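Local structure of D-alanyl-D-alanine carboxypeptidase (Streptococcus pneumoniae R6, 1XP4) at residues T11-N23 / G243-H255. The protein probably removes the terminal D-alanine from peptidoglycan precursor peptides as a serine-type D-Ala-D-Ala carboxypeptidase. Sequence-based numbering, arbitrary orientation.
Sequences TIAAKHAIAVEAN and GMRVITVVLNADH
With CG1 of Ile18 turned anti to the backbone N (chi1 -169°), its CG2 branch is left beside Val249, 3.9 Å from Val249 CB; in Val20, CG1 stands anti to the carbonyl carbon (chi1 -63°) and CG2 crosses Ile247, 3.8 Å from Ile247 CB. These pairs belong to neighbouring antiparallel strands, 17-21 and 244-251, in the five-stranded sheet of the penicillin-binding, beta-lactamase-like domain. Both are hydrogen-bonded pairs, each joined by two backbone bonds; Ile247 N lies 2.7 Å from Val20 O. Ile18, Ile247 and Val249 pack on helix 170-183, whereas Ala19, Val246 and Thr248, on the reverse face, meet helix 262-277, so the two strands are buried between helical layers. At one end Ala22 N bonds to Arg245 O, and Ala22 CB lies against the aliphatic CG of Arg245, whose guanidinium turns away to a salt bridge with Asp221. At the other, beyond Leu251, which bonds through its N to His16 O and lies about 10 Å, side chain to side chain, from the predicted nucleophile Ser41, the chain turns at Asn252. Lys15 and Asn252 run side by side, CB to CB 3.5 Å, while Ile12 CD1 reaches Val250 CG2 at 3.5 Å. Ala13, centre of an inverse gamma turn, offers its O to Asp254 N at 2.7 Å.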
loop_
_atom_site.group_PDB
_atom_site.type_symbol
_atom_site.label_atom_id
_atom_site.label_comp_id
_atom_site.label_asym_id
_atom_site.label_seq_id
_atom_site.Cartn_x
_atom_site.Cartn_y
_atom_site.Cartn_z
ATOM N N THR A 11 -0.627 23.332 0.154
ATOM C CA THR A 11 -1.812 22.756 0.785
ATOM C C THR A 11 -2.551 21.958 -0.283
ATOM O O THR A 11 -2.616 22.374 -1.440
ATOM C CB THR A 11 -2.769 23.830 1.310
ATOM O OG1 THR A 11 -2.052 24.730 2.159
ATOM C CG2 THR A 11 -3.900 23.187 2.108
ATOM N N ILE A 12 -3.108 20.817 0.099
ATOM C CA ILE A 12 -3.821 19.988 -0.855
ATOM C C ILE A 12 -5.312 20.277 -0.835
ATOM O O ILE A 12 -5.890 20.543 0.217
ATOM C CB ILE A 12 -3.574 18.493 -0.575
ATOM C CG1 ILE A 12 -4.154 17.656 -1.718
ATOM C CG2 ILE A 12 -4.166 18.105 0.783
ATOM C CD1 ILE A 12 -3.429 16.334 -1.925
ATOM N N ALA A 13 -5.928 20.229 -2.009
ATOM C CA ALA A 13 -7.354 20.495 -2.144
ATOM C C ALA A 13 -8.164 19.240 -1.826
ATOM O O ALA A 13 -8.930 18.736 -2.658
ATOM C CB ALA A 13 -7.653 20.981 -3.552
ATOM N N ALA A 14 -7.976 18.743 -0.609
ATOM C CA ALA A 14 -8.663 17.550 -0.126
ATOM C C ALA A 14 -8.788 17.722 1.381
ATOM O O ALA A 14 -7.965 18.404 1.990
ATOM C CB ALA A 14 -7.847 16.306 -0.453
ATOM N N LYS A 15 -9.807 17.118 1.985
ATOM C CA LYS A 15 -9.997 17.259 3.422
ATOM C C LYS A 15 -8.959 16.503 4.228
ATOM O O LYS A 15 -8.560 16.957 5.297
ATOM C CB LYS A 15 -11.393 16.790 3.836
ATOM C CG LYS A 15 -12.509 17.613 3.243
ATOM C CD LYS A 15 -13.784 17.515 4.067
ATOM C CE LYS A 15 -14.921 18.303 3.410
ATOM N NZ LYS A 15 -14.549 19.727 3.147
ATOM N N HIS A 16 -8.515 15.360 3.713
ATOM C CA HIS A 16 -7.542 14.535 4.423
ATOM C C HIS A 16 -6.567 13.912 3.460
ATOM O O HIS A 16 -6.954 13.480 2.377
ATOM C CB HIS A 16 -8.249 13.406 5.161
ATOM C CG HIS A 16 -9.375 13.870 6.023
ATOM N ND1 HIS A 16 -9.177 14.396 7.281
ATOM C CD2 HIS A 16 -10.707 13.933 5.790
ATOM C CE1 HIS A 16 -10.341 14.762 7.787
ATOM N NE2 HIS A 16 -11.285 14.494 6.902
ATOM N N ALA A 17 -5.304 13.831 3.861
ATOM C CA ALA A 17 -4.309 13.234 2.989
ATOM C C ALA A 17 -2.989 12.984 3.695
ATOM O O ALA A 17 -2.680 13.621 4.704
ATOM C CB ALA A 17 -4.086 14.131 1.769
ATOM N N ILE A 18 -2.222 12.044 3.155
ATOM C CA ILE A 18 -0.906 11.720 3.686
ATOM C C ILE A 18 -0.118 11.061 2.567
ATOM O O ILE A 18 -0.679 10.347 1.735
ATOM C CB ILE A 18 -0.969 10.742 4.883
ATOM C CG1 ILE A 18 0.406 10.663 5.554
ATOM C CG2 ILE A 18 -1.390 9.350 4.408
ATOM C CD1 ILE A 18 0.428 9.862 6.844
ATOM N N ALA A 19 1.184 11.309 2.550
ATOM C CA ALA A 19 2.054 10.740 1.540
ATOM C C ALA A 19 3.246 10.105 2.239
ATOM O O ALA A 19 3.809 10.695 3.162
ATOM C CB ALA A 19 2.520 11.835 0.596
ATOM N N VAL A 20 3.633 8.908 1.818
ATOM C CA VAL A 20 4.784 8.249 2.437
ATOM C C VAL A 20 5.687 7.561 1.430
ATOM O O VAL A 20 5.237 7.147 0.362
ATOM C CB VAL A 20 4.357 7.195 3.484
ATOM C CG1 VAL A 20 3.622 7.870 4.608
ATOM C CG2 VAL A 20 3.493 6.124 2.841
ATOM N N GLU A 21 6.968 7.461 1.767
ATOM C CA GLU A 21 7.913 6.784 0.893
ATOM C C GLU A 21 7.666 5.323 1.220
ATOM O O GLU A 21 7.883 4.890 2.344
ATOM C CB GLU A 21 9.340 7.199 1.231
ATOM C CG GLU A 21 10.388 6.679 0.273
ATOM C CD GLU A 21 10.779 5.252 0.564
ATOM O OE1 GLU A 21 11.132 4.966 1.732
ATOM O OE2 GLU A 21 10.743 4.421 -0.372
ATOM N N ALA A 22 7.181 4.576 0.237
ATOM C CA ALA A 22 6.832 3.169 0.424
ATOM C C ALA A 22 7.770 2.343 1.283
ATOM O O ALA A 22 7.367 1.817 2.326
ATOM C CB ALA A 22 6.660 2.493 -0.922
ATOM N N ASN A 23 9.023 2.237 0.860
ATOM C CA ASN A 23 9.965 1.413 1.575
ATOM C C ASN A 23 10.162 1.682 3.063
ATOM O O ASN A 23 10.079 0.750 3.872
ATOM C CB ASN A 23 11.309 1.430 0.869
ATOM C CG ASN A 23 12.179 0.278 1.293
ATOM O OD1 ASN A 23 11.669 -0.790 1.628
ATOM N ND2 ASN A 23 13.493 0.473 1.271
ATOM N N GLY A 243 13.169 8.020 -9.065
ATOM C CA GLY A 243 13.753 6.878 -8.386
ATOM C C GLY A 243 13.162 6.500 -7.041
ATOM O O GLY A 243 13.606 5.522 -6.428
HETATM N N MSE A 244 12.154 7.246 -6.588
HETATM C CA MSE A 244 11.535 6.992 -5.288
HETATM C C MSE A 244 10.059 6.597 -5.365
HETATM O O MSE A 244 9.269 7.220 -6.084
HETATM C CB MSE A 244 11.700 8.238 -4.413
HETATM C CG MSE A 244 11.007 8.204 -3.058
HETATM SE SE MSE A 244 11.383 9.825 -2.030
HETATM C CE MSE A 244 9.961 10.964 -2.654
ATOM N N ARG A 245 9.693 5.557 -4.618
ATOM C CA ARG A 245 8.310 5.087 -4.587
ATOM C C ARG A 245 7.523 5.824 -3.513
ATOM O O ARG A 245 7.894 5.845 -2.337
ATOM C CB ARG A 245 8.246 3.589 -4.315
ATOM C CG ARG A 245 6.838 3.051 -4.302
ATOM C CD ARG A 245 6.751 1.777 -5.111
ATOM N NE ARG A 245 5.627 1.855 -6.034
ATOM C CZ ARG A 245 5.593 1.261 -7.220
ATOM N NH1 ARG A 245 6.624 0.532 -7.633
ATOM N NH2 ARG A 245 4.536 1.425 -8.007
ATOM N N VAL A 246 6.416 6.419 -3.930
ATOM C CA VAL A 246 5.585 7.182 -3.030
ATOM C C VAL A 246 4.185 6.623 -2.977
ATOM O O VAL A 246 3.611 6.280 -4.011
ATOM C CB VAL A 246 5.488 8.654 -3.488
ATOM C CG1 VAL A 246 4.519 9.416 -2.592
ATOM C CG2 VAL A 246 6.866 9.307 -3.469
ATOM N N ILE A 247 3.647 6.511 -1.767
ATOM C CA ILE A 247 2.282 6.056 -1.592
ATOM C C ILE A 247 1.506 7.300 -1.223
ATOM O O ILE A 247 1.880 8.039 -0.319
ATOM C CB ILE A 247 2.136 5.018 -0.485
ATOM C CG1 ILE A 247 2.906 3.750 -0.861
ATOM C CG2 ILE A 247 0.653 4.698 -0.292
ATOM C CD1 ILE A 247 2.645 2.580 0.064
ATOM N N THR A 248 0.424 7.524 -1.955
ATOM C CA THR A 248 -0.421 8.695 -1.795
ATOM C C THR A 248 -1.843 8.354 -1.366
ATOM O O THR A 248 -2.474 7.448 -1.919
ATOM C CB THR A 248 -0.448 9.483 -3.132
ATOM O OG1 THR A 248 0.647 10.404 -3.150
ATOM C CG2 THR A 248 -1.760 10.232 -3.324
ATOM N N VAL A 249 -2.337 9.089 -0.377
ATOM C CA VAL A 249 -3.710 8.910 0.011
ATOM C C VAL A 249 -4.406 10.263 0.063
ATOM O O VAL A 249 -4.112 11.122 0.854
ATOM C CB VAL A 249 -3.677 8.262 1.380
ATOM C CG1 VAL A 249 -5.077 7.940 1.828
ATOM C CG2 VAL A 249 -2.853 6.980 1.331
ATOM N N VAL A 250 -5.319 10.492 -0.895
ATOM C CA VAL A 250 -6.114 11.715 -0.914
ATOM C C VAL A 250 -7.595 11.321 -0.657
ATOM O O VAL A 250 -8.238 10.760 -1.519
ATOM C CB VAL A 250 -5.973 12.318 -2.334
ATOM C CG1 VAL A 250 -7.157 13.235 -2.679
ATOM C CG2 VAL A 250 -4.695 13.106 -2.524
ATOM N N LEU A 251 -8.163 11.613 0.554
ATOM C CA LEU A 251 -9.590 11.218 0.736
ATOM C C LEU A 251 -10.516 12.270 1.319
ATOM O O LEU A 251 -11.146 12.063 2.347
ATOM C CB LEU A 251 -9.778 10.015 1.663
ATOM C CG LEU A 251 -8.529 9.422 2.273
ATOM C CD1 LEU A 251 -8.586 9.412 3.790
ATOM C CD2 LEU A 251 -8.392 7.969 1.876
ATOM N N ASN A 252 -10.516 13.432 0.676
ATOM C CA ASN A 252 -11.801 13.926 0.302
ATOM C C ASN A 252 -11.620 15.149 -0.566
ATOM O O ASN A 252 -11.569 16.281 -0.099
ATOM C CB ASN A 252 -12.522 14.323 1.559
ATOM C CG ASN A 252 -13.981 14.343 1.230
ATOM O OD1 ASN A 252 -14.840 14.070 2.086
ATOM N ND2 ASN A 252 -14.273 14.568 -0.046
ATOM N N ALA A 253 -11.400 14.909 -1.896
ATOM C CA ALA A 253 -10.855 15.933 -2.731
ATOM C C ALA A 253 -11.921 16.934 -2.930
ATOM O O ALA A 253 -13.070 16.589 -3.070
ATOM C CB ALA A 253 -10.437 15.352 -4.073
ATOM N N ASP A 254 -11.528 18.196 -2.915
ATOM C CA ASP A 254 -12.650 19.096 -2.957
ATOM C C ASP A 254 -13.250 18.981 -4.302
ATOM O O ASP A 254 -12.570 18.761 -5.299
ATOM C CB ASP A 254 -12.219 20.546 -2.701
ATOM C CG ASP A 254 -11.614 20.675 -1.315
ATOM O OD1 ASP A 254 -11.924 19.839 -0.477
ATOM O OD2 ASP A 254 -10.763 21.527 -1.127
ATOM N N HIS A 255 -14.571 19.071 -4.324
ATOM C CA HIS A 255 -15.209 18.774 -5.564
ATOM C C HIS A 255 -15.099 20.016 -6.440
ATOM O O HIS A 255 -15.399 21.130 -6.051
ATOM C CB HIS A 255 -16.664 18.397 -5.268
ATOM C CG HIS A 255 -17.460 18.352 -6.548
ATOM N ND1 HIS A 255 -17.549 17.245 -7.313
ATOM C CD2 HIS A 255 -18.138 19.389 -7.194
ATOM C CE1 HIS A 255 -18.330 17.588 -8.349
ATOM N NE2 HIS A 255 -18.703 18.864 -8.301
#